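Local coordinates for protein L-threonine dehydrogenase (Flavobacterium frigidimaris, PDB 2YY7) that probably catalyses the NAD-dependent oxidation of L-threonine at its 3-hydroxyl, as a UDP-galactose 4-epimerase-like member of the short-chain dehydrogenase-reductase superfamily, at residues N2-G12 and Y26-R37; Q13-L22 and M216-I224. All coordinates share one frame; numbering follows the deposited sequence.

Interaction 1: residues N2-G12 and Y26-R37; sequences NPKILIIGACG and YGTENVIASDIR. With NAD (nicotinamide-adenine-dinucleotide), chain E.
The first beta-alpha-beta unit of a Rossmann fold brings strands 5-8 and 31-35 together as parallel neighbours, with Ile32 N bonded to Ile5 O and Ile7 N to Ile32 O. Ile7 O is gripped twice by Ser34: the backbone N comes in almost head-on to the carbonyl at 2.9 Å, while OG, 2.8 Å away, bonds from above its plane. Ser34 O in turn takes Gly9 N and Ala10 N from opposite faces of its plane, which helps hold the chain as it leaves the first strand. On the face carrying Ile5 and Ile7, Ile7 CD1 rests on Val31 CG1 (3.6 Å). Gly9 to Gly12 form a type I turn against NAD; a side chain on Gly9 would run into O4B, one on Gly12 into O5B. Asp35 ends the second strand. With CG anti to the backbone N (chi1 -160°), its OD2 accepts from Cys11 N, 3.1 Å away and above the carboxylate plane. The two oxygens divide the adenosine ribose of NAD: O2B donates to OD1 (2.7 Å) and O3B to OD2 (2.7 Å). Arg37 NE and NH2 bond to the same hydroxyls, and Arg37 N closes an Asx turn on OD1. Replacing Asp35 by alanine is likely to leave both ribose hydroxyls, Cys11 N and Arg37 N without this acceptor. A glycine-rich turn facing a ribose-binding acid is the classic motif of NAD-dependent Rossmann enzymes.

Interaction 2: residues Q13-L22 and M216-I224; sequences QIGTELTQKL and MDDAIDATI. With NAD (nicotinamide-adenine-dinucleotide), chain E.
Met216, Ile220 and Ile224 carry most of this helix-helix packing in the Rossmann-type domain, where segments 216-224 and 13-22 of the two helices cross at -59°, with 9.8 Å between their axes. Ile220 is the central knob, set in a hole formed by Ile14, Glu17, Leu18 and Lys21. Its CD1 presses toward the backbone at Leu18 N (3.6 Å) and also touches Ile14 CG2, while CG2 lies against Lys21 CB (3.8 Å). Nearer the cofactor, Met216 has CG anti to the backbone N (chi1 -170°) and then bends at chi2 and chi3, carrying the thioether across Ile14 at about a right angle and bringing CE within 3.5 Å of Gln13 O. At the other end Ile224 and Leu22 lie alongside, running opposite ways; Ile224 CG1 packs on Leu22 CD1, though the exact closeness is doubtful. Beside this packing, one water donates to both Glu17 OE1 and Asp217 OD2, joining two like-charged side chains; Glu17 OE2 is held by Ser177. The helix gripped here starts at the NAD diphosphate: Gln13 N bonds to O1A, and Ile14 N points almost straight at O1N, 2.9 Å away with an N-H...O angle of 173°.

Interactions 1 and 2 lie about 12 Å apart, centre to centre, and interlock along the chain: strand 5-8, helix 13-26 and strand 31-35 follow in order, whereas helix 216-228 arrives about 180 residues later. Helix 13-26 is the shared piece. It packs on the strands of interaction 1, with Ile5 CD1 3.7 Å from Leu22 CG, and on the late helix in interaction 2, Leu22 touching both. Both contacts touch NAD, the 2-12/26-37 pair at the adenosine ribose and the start of helix 13-26 at the diphosphate. A distant part of the sequence is thereby packed against the opening beta-alpha-beta unit that holds the cofactor.

Interaction 1: residues N2-G12 and Y26-R37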
loop_
_atom_site.group_PDB
_atom_site.type_symbol
_atom_site.label_atom_id
_atom_site.label_comp_id
_atom_site.label_asym_id
_atom_site.label_seq_id
_atom_site.Cartn_x
_atom_site.Cartn_y
_atom_site.Cartn_z
ATOM N N ASN A 2 -26.607 10.723 -21.772
ATOM C CA ASN A 2 -25.154 10.807 -21.754
ATOM C C ASN A 2 -24.682 11.230 -20.374
ATOM O O ASN A 2 -25.381 11.940 -19.655
ATOM C CB ASN A 2 -24.651 11.809 -22.796
ATOM C CG ASN A 2 -24.614 11.228 -24.196
ATOM O OD1 ASN A 2 -24.205 11.896 -25.143
ATOM N ND2 ASN A 2 -25.040 9.975 -24.334
ATOM N N PRO A 3 -23.480 10.794 -19.985
ATOM C CA PRO A 3 -22.954 11.157 -18.671
ATOM C C PRO A 3 -22.502 12.609 -18.624
ATOM O O PRO A 3 -22.266 13.235 -19.656
ATOM C CB PRO A 3 -21.790 10.192 -18.499
ATOM C CG PRO A 3 -21.250 10.100 -19.894
ATOM C CD PRO A 3 -22.515 9.958 -20.724
ATOM N N LYS A 4 -22.401 13.139 -17.413
ATOM C CA LYS A 4 -21.937 14.498 -17.210
ATOM C C LYS A 4 -20.572 14.260 -16.573
ATOM O O LYS A 4 -20.481 13.822 -15.427
ATOM C CB LYS A 4 -22.866 15.246 -16.257
ATOM C CG LYS A 4 -22.578 16.725 -16.190
ATOM C CD LYS A 4 -22.683 17.368 -17.569
ATOM C CE LYS A 4 -22.417 18.861 -17.489
ATOM N NZ LYS A 4 -23.412 19.532 -16.598
ATOM N N ILE A 5 -19.521 14.552 -17.328
ATOM C CA ILE A 5 -18.155 14.294 -16.897
ATOM C C ILE A 5 -17.347 15.444 -16.302
ATOM O O ILE A 5 -17.391 16.574 -16.784
ATOM C CB ILE A 5 -17.344 13.713 -18.084
ATOM C CG1 ILE A 5 -18.061 12.476 -18.638
ATOM C CG2 ILE A 5 -15.925 13.363 -17.636
ATOM C CD1 ILE A 5 -17.560 12.022 -19.998
ATOM N N LEU A 6 -16.599 15.128 -15.252
ATOM C CA LEU A 6 -15.722 16.093 -14.608
ATOM C C LEU A 6 -14.314 15.514 -14.644
ATOM O O LEU A 6 -14.049 14.455 -14.068
ATOM C CB LEU A 6 -16.133 16.342 -13.154
ATOM C CG LEU A 6 -15.151 17.216 -12.363
ATOM C CD1 LEU A 6 -15.045 18.604 -13.007
ATOM C CD2 LEU A 6 -15.613 17.327 -10.914
ATOM N N ILE A 7 -13.417 16.192 -15.352
ATOM C CA ILE A 7 -12.034 15.748 -15.437
ATOM C C ILE A 7 -11.199 16.634 -14.517
ATOM O O ILE A 7 -11.098 17.842 -14.725
ATOM C CB ILE A 7 -11.494 15.864 -16.876
ATOM C CG1 ILE A 7 -12.286 14.939 -17.803
ATOM C CG2 ILE A 7 -10.015 15.497 -16.905
ATOM C CD1 ILE A 7 -11.976 15.131 -19.267
ATOM N N ILE A 8 -10.621 16.026 -13.487
ATOM C CA ILE A 8 -9.797 16.749 -12.529
ATOM C C ILE A 8 -8.347 16.579 -12.977
ATOM O O ILE A 8 -7.864 15.453 -13.118
ATOM C CB ILE A 8 -10.002 16.181 -11.108
ATOM C CG1 ILE A 8 -11.489 16.249 -10.745
ATOM C CG2 ILE A 8 -9.180 16.970 -10.090
ATOM C CD1 ILE A 8 -11.812 15.679 -9.368
ATOM N N GLY A 9 -7.670 17.703 -13.211
ATOM C CA GLY A 9 -6.298 17.680 -13.686
ATOM C C GLY A 9 -6.341 17.607 -15.202
ATOM O O GLY A 9 -5.526 16.932 -15.825
ATOM N N ALA A 10 -7.294 18.327 -15.793
ATOM C CA ALA A 10 -7.508 18.327 -17.238
ATOM C C ALA A 10 -6.417 18.966 -18.087
ATOM O O ALA A 10 -6.363 18.735 -19.299
ATOM C CB ALA A 10 -8.859 18.983 -17.557
ATOM N N CYS A 11 -5.556 19.765 -17.467
ATOM C CA CYS A 11 -4.484 20.432 -18.198
ATOM C C CYS A 11 -3.207 19.599 -18.308
ATOM O O CYS A 11 -2.219 20.033 -18.908
ATOM C CB CYS A 11 -4.181 21.783 -17.538
ATOM S SG CYS A 11 -5.586 22.939 -17.611
ATOM N N GLY A 12 -3.237 18.396 -17.746
ATOM C CA GLY A 12 -2.074 17.526 -17.785
ATOM C C GLY A 12 -1.819 16.877 -19.133
ATOM O O GLY A 12 -2.578 17.071 -20.093
ATOM N N TYR A 26 -19.125 12.797 -26.390
ATOM C CA TYR A 26 -20.330 13.122 -25.634
ATOM C C TYR A 26 -20.811 14.562 -25.664
ATOM O O TYR A 26 -21.835 14.878 -25.060
ATOM C CB TYR A 26 -20.160 12.695 -24.175
ATOM C CG TYR A 26 -19.823 11.230 -23.994
ATOM C CD1 TYR A 26 -18.520 10.827 -23.719
ATOM C CD2 TYR A 26 -20.806 10.247 -24.101
ATOM C CE1 TYR A 26 -18.199 9.483 -23.553
ATOM C CE2 TYR A 26 -20.494 8.895 -23.938
ATOM C CZ TYR A 26 -19.190 8.523 -23.663
ATOM O OH TYR A 26 -18.867 7.195 -23.497
ATOM N N GLY A 27 -20.091 15.436 -26.355
ATOM C CA GLY A 27 -20.515 16.823 -26.411
ATOM C C GLY A 27 -19.626 17.732 -25.587
ATOM O O GLY A 27 -19.239 17.396 -24.471
ATOM N N THR A 28 -19.314 18.895 -26.146
ATOM C CA THR A 28 -18.448 19.879 -25.502
ATOM C C THR A 28 -18.831 20.260 -24.077
ATOM O O THR A 28 -17.989 20.232 -23.176
ATOM C CB THR A 28 -18.378 21.163 -26.349
ATOM O OG1 THR A 28 -17.852 20.841 -27.642
ATOM C CG2 THR A 28 -17.485 22.207 -25.679
ATOM N N GLU A 29 -20.097 20.617 -23.875
ATOM C CA GLU A 29 -20.572 21.025 -22.560
ATOM C C GLU A 29 -20.913 19.894 -21.592
ATOM O O GLU A 29 -21.298 20.157 -20.453
ATOM C CB GLU A 29 -21.779 21.957 -22.703
ATOM C CG GLU A 29 -21.461 23.292 -23.372
ATOM C CD GLU A 29 -21.120 23.143 -24.840
ATOM O OE1 GLU A 29 -21.682 22.235 -25.490
ATOM O OE2 GLU A 29 -20.302 23.941 -25.348
ATOM N N ASN A 30 -20.785 18.644 -22.031
ATOM C CA ASN A 30 -21.059 17.513 -21.149
ATOM C C ASN A 30 -19.782 17.125 -20.407
ATOM O O ASN A 30 -19.811 16.315 -19.480
ATOM C CB ASN A 30 -21.564 16.306 -21.938
ATOM C CG ASN A 30 -23.024 16.420 -22.300
ATOM O OD1 ASN A 30 -23.393 17.125 -23.235
ATOM N ND2 ASN A 30 -23.869 15.731 -21.550
ATOM N N VAL A 31 -18.665 17.708 -20.830
ATOM C CA VAL A 31 -17.370 17.431 -20.221
ATOM C C VAL A 31 -16.809 18.705 -19.595
ATOM O O VAL A 31 -16.499 19.670 -20.292
ATOM C CB VAL A 31 -16.366 16.903 -21.267
ATOM C CG1 VAL A 31 -15.073 16.496 -20.586
ATOM C CG2 VAL A 31 -16.972 15.730 -22.033
ATOM N N ILE A 32 -16.691 18.702 -18.270
ATOM C CA ILE A 32 -16.175 19.853 -17.543
ATOM C C ILE A 32 -14.703 19.621 -17.217
ATOM O O ILE A 32 -14.353 18.619 -16.596
ATOM C CB ILE A 32 -16.933 20.061 -16.207
ATOM C CG1 ILE A 32 -18.450 20.022 -16.436
ATOM C CG2 ILE A 32 -16.510 21.381 -15.570
ATOM C CD1 ILE A 32 -18.983 21.095 -17.358
ATOM N N ALA A 33 -13.843 20.540 -17.645
ATOM C CA ALA A 33 -12.413 20.433 -17.380
ATOM C C ALA A 33 -12.088 21.240 -16.129
ATOM O O ALA A 33 -12.570 22.359 -15.969
ATOM C CB ALA A 33 -11.610 20.963 -18.570
ATOM N N SER A 34 -11.282 20.669 -15.239
ATOM C CA SER A 34 -10.905 21.357 -14.009
ATOM C C SER A 34 -9.441 21.080 -13.706
ATOM O O SER A 34 -8.920 20.011 -14.018
ATOM C CB SER A 34 -11.778 20.906 -12.830
ATOM O OG SER A 34 -11.578 19.538 -12.518
ATOM N N ASP A 35 -8.784 22.057 -13.095
ATOM C CA ASP A 35 -7.373 21.941 -12.770
ATOM C C ASP A 35 -7.032 23.062 -11.792
ATOM O O ASP A 35 -7.785 24.033 -11.670
ATOM C CB ASP A 35 -6.556 22.080 -14.056
ATOM C CG ASP A 35 -5.160 21.520 -13.921
ATOM O OD1 ASP A 35 -4.319 22.164 -13.257
ATOM O OD2 ASP A 35 -4.910 20.426 -14.476
ATOM N N ILE A 36 -5.915 22.934 -11.084
ATOM C CA ILE A 36 -5.540 23.975 -10.142
ATOM C C ILE A 36 -4.849 25.104 -10.901
ATOM O O ILE A 36 -4.791 26.238 -10.431
ATOM C CB ILE A 36 -4.623 23.426 -9.011
ATOM C CG1 ILE A 36 -4.471 24.490 -7.919
ATOM C CG2 ILE A 36 -3.264 23.036 -9.571
ATOM C CD1 ILE A 36 -4.011 23.948 -6.589
ATOM N N ARG A 37 -4.343 24.780 -12.086
ATOM C CA ARG A 37 -3.684 25.756 -12.950
ATOM C C ARG A 37 -4.658 26.143 -14.055
ATOM O O ARG A 37 -5.292 25.278 -14.659
ATOM C CB ARG A 37 -2.432 25.161 -13.596
ATOM C CG ARG A 37 -1.307 24.817 -12.642
ATOM C CD ARG A 37 -0.139 24.253 -13.428
ATOM N NE ARG A 37 -0.538 23.074 -14.193
ATOM C CZ ARG A 37 0.142 22.584 -15.224
ATOM N NH1 ARG A 37 1.264 23.173 -15.621
ATOM N NH2 ARG A 37 -0.298 21.503 -15.858
HETATM P PA NAD E . 0.483 15.756 -15.482
HETATM O O1A NAD E . 0.890 16.068 -16.881
HETATM O O2A NAD E . 1.498 16.054 -14.439
HETATM O O5B NAD E . -0.934 16.381 -15.154
HETATM C C5B NAD E . -1.373 16.550 -13.837
HETATM C C4B NAD E . -2.368 17.683 -13.787
HETATM O O4B NAD E . -2.932 17.704 -12.474
HETATM C C3B NAD E . -1.701 19.054 -14.055
HETATM O O3B NAD E . -2.384 19.781 -15.091
HETATM C C2B NAD E . -1.736 19.729 -12.678
HETATM O O2B NAD E . -1.850 21.139 -12.767
HETATM C C1B NAD E . -2.964 19.062 -12.040
HETATM N N9A NAD E . -2.985 19.190 -10.576
HETATM C C8A NAD E . -1.899 19.028 -9.716
HETATM N N7A NAD E . -2.325 19.250 -8.464
HETATM C C5A NAD E . -3.647 19.522 -8.527
HETATM C C6A NAD E . -4.561 19.859 -7.541
HETATM N N6A NAD E . -4.170 20.022 -6.295
HETATM N N1A NAD E . -5.858 20.122 -7.895
HETATM C C2A NAD E . -6.267 20.054 -9.218
HETATM N N3A NAD E . -5.366 19.749 -10.220
HETATM C C4A NAD E . -4.068 19.497 -9.851
HETATM O O3 NAD E . 0.219 14.178 -15.351
HETATM P PN NAD E . -0.360 13.136 -16.452
HETATM O O1N NAD E . -1.521 13.701 -17.216
HETATM O O2N NAD E . 0.835 12.548 -17.117
HETATM O O5D NAD E . -0.938 11.969 -15.482
HETATM C C5D NAD E . -2.315 11.965 -15.078
HETATM C C4D NAD E . -2.581 10.682 -14.242
HETATM O O4D NAD E . -2.151 9.540 -14.960
HETATM C C3D NAD E . -1.800 10.636 -12.925
HETATM O O3D NAD E . -2.590 9.956 -11.954
HETATM C C2D NAD E . -0.617 9.755 -13.245
HETATM O O2D NAD E . -0.098 9.243 -12.040
HETATM C C1D NAD E . -1.229 8.729 -14.199
HETATM N N1N NAD E . -0.169 8.106 -15.026
HETATM C C2N NAD E . 0.478 8.853 -15.989
HETATM C C3N NAD E . 1.472 8.260 -16.760
HETATM C C7N NAD E . 2.113 9.012 -17.895
HETATM O O7N NAD E . 3.141 8.344 -18.540
HETATM N N7N NAD E . 1.751 10.264 -18.228
HETATM C C4N NAD E . 1.830 6.916 -16.543
HETATM C C5N NAD E . 1.147 6.165 -15.582
HETATM C C6N NAD E . 0.168 6.764 -14.814
HETATM O O HOH W 1 0.367 20.354 -18.371
#

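Interaction 2: residues Q13-L22 and M216-I224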
loop_
_atom_site.group_PDB
_atom_site.type_symbol
_atom_site.label_atom_id
_atom_site.label_comp_id
_atom_site.label_asym_id
_atom_site.label_seq_id
_atom_site.Cartn_x
_atom_site.Cartn_y
_atom_site.Cartn_z
ATOM N N GLN A 13 -0.745 16.095 -19.203
ATOM C CA GLN A 13 -0.372 15.407 -20.433
ATOM C C GLN A 13 -1.518 14.531 -20.950
ATOM O O GLN A 13 -1.806 14.529 -22.147
ATOM C CB GLN A 13 0.875 14.536 -20.216
ATOM C CG GLN A 13 1.491 14.024 -21.530
ATOM C CD GLN A 13 2.456 12.860 -21.340
ATOM O OE1 GLN A 13 3.163 12.473 -22.268
ATOM N NE2 GLN A 13 2.474 12.290 -20.146
ATOM N N ILE A 14 -2.167 13.787 -20.054
ATOM C CA ILE A 14 -3.276 12.924 -20.456
ATOM C C ILE A 14 -4.583 13.706 -20.532
ATOM O O ILE A 14 -5.324 13.606 -21.515
ATOM C CB ILE A 14 -3.495 11.762 -19.464
ATOM C CG1 ILE A 14 -2.204 10.967 -19.280
ATOM C CG2 ILE A 14 -4.608 10.848 -19.977
ATOM C CD1 ILE A 14 -2.300 9.889 -18.212
ATOM N N GLY A 15 -4.851 14.476 -19.478
ATOM C CA GLY A 15 -6.067 15.264 -19.400
ATOM C C GLY A 15 -6.379 16.081 -20.640
ATOM O O GLY A 15 -7.544 16.208 -21.024
ATOM N N THR A 16 -5.340 16.639 -21.257
ATOM C CA THR A 16 -5.501 17.456 -22.458
ATOM C C THR A 16 -6.199 16.674 -23.570
ATOM O O THR A 16 -7.195 17.132 -24.133
ATOM C CB THR A 16 -4.128 17.951 -22.986
ATOM O OG1 THR A 16 -3.532 18.829 -22.022
ATOM C CG2 THR A 16 -4.298 18.702 -24.304
ATOM N N GLU A 17 -5.671 15.493 -23.874
ATOM C CA GLU A 17 -6.227 14.637 -24.919
ATOM C C GLU A 17 -7.530 13.971 -24.496
ATOM O O GLU A 17 -8.460 13.850 -25.295
ATOM C CB GLU A 17 -5.210 13.564 -25.307
ATOM C CG GLU A 17 -3.947 14.111 -25.946
ATOM C CD GLU A 17 -4.225 14.844 -27.246
ATOM O OE1 GLU A 17 -4.860 14.244 -28.141
ATOM O OE2 GLU A 17 -3.804 16.014 -27.374
ATOM N N LEU A 18 -7.590 13.542 -23.238
ATOM C CA LEU A 18 -8.770 12.881 -22.694
ATOM C C LEU A 18 -9.994 13.788 -22.767
ATOM O O LEU A 18 -11.081 13.347 -23.136
ATOM C CB LEU A 18 -8.525 12.477 -21.236
ATOM C CG LEU A 18 -9.707 11.830 -20.510
ATOM C CD1 LEU A 18 -10.047 10.489 -21.150
ATOM C CD2 LEU A 18 -9.352 11.647 -19.050
ATOM N N THR A 19 -9.810 15.054 -22.407
ATOM C CA THR A 19 -10.896 16.028 -22.437
ATOM C C THR A 19 -11.393 16.241 -23.868
ATOM O O THR A 19 -12.599 16.283 -24.116
ATOM C CB THR A 19 -10.433 17.388 -21.858
ATOM O OG1 THR A 19 -10.005 17.211 -20.502
ATOM C CG2 THR A 19 -11.576 18.405 -21.888
ATOM N N GLN A 20 -10.462 16.368 -24.808
ATOM C CA GLN A 20 -10.818 16.584 -26.208
ATOM C C GLN A 20 -11.606 15.411 -26.775
ATOM O O GLN A 20 -12.651 15.599 -27.396
ATOM C CB GLN A 20 -9.558 16.811 -27.053
ATOM C CG GLN A 20 -9.842 17.195 -28.503
ATOM C CD GLN A 20 -8.571 17.406 -29.317
ATOM O OE1 GLN A 20 -7.755 16.493 -29.466
ATOM N NE2 GLN A 20 -8.398 18.614 -29.843
ATOM N N LYS A 21 -11.106 14.200 -26.554
ATOM C CA LYS A 21 -11.765 12.999 -27.054
ATOM C C LYS A 21 -13.149 12.805 -26.437
ATOM O O LYS A 21 -14.109 12.476 -27.134
ATOM C CB LYS A 21 -10.893 11.775 -26.776
ATOM C CG LYS A 21 -11.442 10.468 -27.333
ATOM C CD LYS A 21 -11.590 10.496 -28.843
ATOM C CE LYS A 21 -12.100 9.156 -29.356
ATOM N NZ LYS A 21 -12.296 9.150 -30.830
ATOM N N LEU A 22 -13.256 13.011 -25.131
ATOM C CA LEU A 22 -14.538 12.861 -24.455
ATOM C C LEU A 22 -15.557 13.866 -24.999
ATOM O O LEU A 22 -16.730 13.537 -25.180
ATOM C CB LEU A 22 -14.351 13.055 -22.948
ATOM C CG LEU A 22 -14.474 11.842 -22.018
ATOM C CD1 LEU A 22 -14.201 10.548 -22.753
ATOM C CD2 LEU A 22 -13.511 12.023 -20.849
ATOM N N MET A 216 -0.135 7.949 -26.537
ATOM C CA MET A 216 -1.306 8.561 -25.896
ATOM C C MET A 216 -2.663 8.196 -26.513
ATOM O O MET A 216 -3.639 7.991 -25.790
ATOM C CB MET A 216 -1.148 10.088 -25.852
ATOM C CG MET A 216 -2.193 10.813 -24.995
ATOM S SD MET A 216 -2.119 10.380 -23.233
ATOM C CE MET A 216 -0.640 11.283 -22.730
ATOM N N ASP A 217 -2.741 8.118 -27.840
ATOM C CA ASP A 217 -4.012 7.764 -28.484
ATOM C C ASP A 217 -4.553 6.448 -27.930
ATOM O O ASP A 217 -5.759 6.281 -27.744
ATOM C CB ASP A 217 -3.841 7.621 -30.000
ATOM C CG ASP A 217 -3.563 8.945 -30.688
ATOM O OD1 ASP A 217 -3.663 8.991 -31.928
ATOM O OD2 ASP A 217 -3.241 9.932 -30.002
ATOM N N ASP A 218 -3.649 5.510 -27.683
ATOM C CA ASP A 218 -4.023 4.206 -27.155
ATOM C C ASP A 218 -4.451 4.344 -25.699
ATOM O O ASP A 218 -5.467 3.780 -25.283
ATOM C CB ASP A 218 -2.837 3.243 -27.274
ATOM C CG ASP A 218 -2.720 2.633 -28.653
ATOM O OD1 ASP A 218 -1.595 2.281 -29.060
ATOM O OD2 ASP A 218 -3.755 2.490 -29.331
ATOM N N ALA A 219 -3.674 5.098 -24.927
ATOM C CA ALA A 219 -3.989 5.301 -23.522
ATOM C C ALA A 219 -5.386 5.906 -23.383
ATOM O O ALA A 219 -6.150 5.512 -22.508
ATOM C CB ALA A 219 -2.949 6.210 -22.876
ATOM N N ILE A 220 -5.713 6.861 -24.249
ATOM C CA ILE A 220 -7.025 7.509 -24.213
ATOM C C ILE A 220 -8.149 6.535 -24.585
ATOM O O ILE A 220 -9.199 6.505 -23.944
ATOM C CB ILE A 220 -7.073 8.716 -25.170
ATOM C CG1 ILE A 220 -6.024 9.750 -24.754
ATOM C CG2 ILE A 220 -8.470 9.332 -25.172
ATOM C CD1 ILE A 220 -6.182 10.259 -23.330
ATOM N N ASP A 221 -7.935 5.744 -25.629
ATOM C CA ASP A 221 -8.946 4.773 -26.041
ATOM C C ASP A 221 -9.202 3.789 -24.902
ATOM O O ASP A 221 -10.345 3.435 -24.616
ATOM C CB ASP A 221 -8.479 4.027 -27.295
ATOM C CG ASP A 221 -8.601 4.874 -28.557
ATOM O OD1 ASP A 221 -8.024 4.490 -29.596
ATOM O OD2 ASP A 221 -9.281 5.920 -28.509
ATOM N N ALA A 222 -8.129 3.363 -24.245
ATOM C CA ALA A 222 -8.231 2.428 -23.133
ATOM C C ALA A 222 -9.084 3.025 -22.026
ATOM O O ALA A 222 -10.001 2.378 -21.517
ATOM C CB ALA A 222 -6.836 2.097 -22.597
ATOM N N THR A 223 -8.771 4.262 -21.661
ATOM C CA THR A 223 -9.490 4.969 -20.608
ATOM C C THR A 223 -10.981 5.067 -20.897
ATOM O O THR A 223 -11.811 4.746 -20.049
ATOM C CB THR A 223 -8.929 6.395 -20.423
ATOM O OG1 THR A 223 -7.530 6.318 -20.118
ATOM C CG2 THR A 223 -9.652 7.116 -19.290
ATOM N N ILE A 224 -11.320 5.511 -22.101
ATOM C CA ILE A 224 -12.714 5.654 -22.491
ATOM C C ILE A 224 -13.438 4.317 -22.606
ATOM O O ILE A 224 -14.579 4.185 -22.168
ATOM C CB ILE A 224 -12.826 6.406 -23.838
ATOM C CG1 ILE A 224 -12.265 7.822 -23.674
ATOM C CG2 ILE A 224 -14.272 6.431 -24.318
ATOM C CD1 ILE A 224 -12.241 8.620 -24.953
HETATM P PA NAD E . 0.483 15.756 -15.482
HETATM O O1A NAD E . 0.890 16.068 -16.881
HETATM O O2A NAD E . 1.498 16.054 -14.439
HETATM O O5B NAD E . -0.934 16.381 -15.154
HETATM C C5B NAD E . -1.373 16.550 -13.837
HETATM C C4B NAD E . -2.368 17.683 -13.787
HETATM O O4B NAD E . -2.932 17.704 -12.474
HETATM C C3B NAD E . -1.701 19.054 -14.055
HETATM O O3B NAD E . -2.384 19.781 -15.091
HETATM C C2B NAD E . -1.736 19.729 -12.678
HETATM O O2B NAD E . -1.850 21.139 -12.767
HETATM C C1B NAD E . -2.964 19.062 -12.040
HETATM N N9A NAD E . -2.985 19.190 -10.576
HETATM C C8A NAD E . -1.899 19.028 -9.716
HETATM N N7A NAD E . -2.325 19.250 -8.464
HETATM C C5A NAD E . -3.647 19.522 -8.527
HETATM C C6A NAD E . -4.561 19.859 -7.541
HETATM N N6A NAD E . -4.170 20.022 -6.295
HETATM N N1A NAD E . -5.858 20.122 -7.895
HETATM C C2A NAD E . -6.267 20.054 -9.218
HETATM N N3A NAD E . -5.366 19.749 -10.220
HETATM C C4A NAD E . -4.068 19.497 -9.851
HETATM O O3 NAD E . 0.219 14.178 -15.351
HETATM P PN NAD E . -0.360 13.136 -16.452
HETATM O O1N NAD E . -1.521 13.701 -17.216
HETATM O O2N NAD E . 0.835 12.548 -17.117
HETATM O O5D NAD E . -0.938 11.969 -15.482
HETATM C C5D NAD E . -2.315 11.965 -15.078
HETATM C C4D NAD E . -2.581 10.682 -14.242
HETATM O O4D NAD E . -2.151 9.540 -14.960
HETATM C C3D NAD E . -1.800 10.636 -12.925
HETATM O O3D NAD E . -2.590 9.956 -11.954
HETATM C C2D NAD E . -0.617 9.755 -13.245
HETATM O O2D NAD E . -0.098 9.243 -12.040
HETATM C C1D NAD E . -1.229 8.729 -14.199
HETATM N N1N NAD E . -0.169 8.106 -15.026
HETATM C C2N NAD E . 0.478 8.853 -15.989
HETATM C C3N NAD E . 1.472 8.260 -16.760
HETATM C C7N NAD E . 2.113 9.012 -17.895
HETATM O O7N NAD E . 3.141 8.344 -18.540
HETATM N N7N NAD E . 1.751 10.264 -18.228
HETATM C C4N NAD E . 1.830 6.916 -16.543
HETATM C C5N NAD E . 1.147 6.165 -15.582
HETATM C C6N NAD E . 0.168 6.764 -14.814
HETATM O O HOH W 2 -3.897 11.245 -27.854
#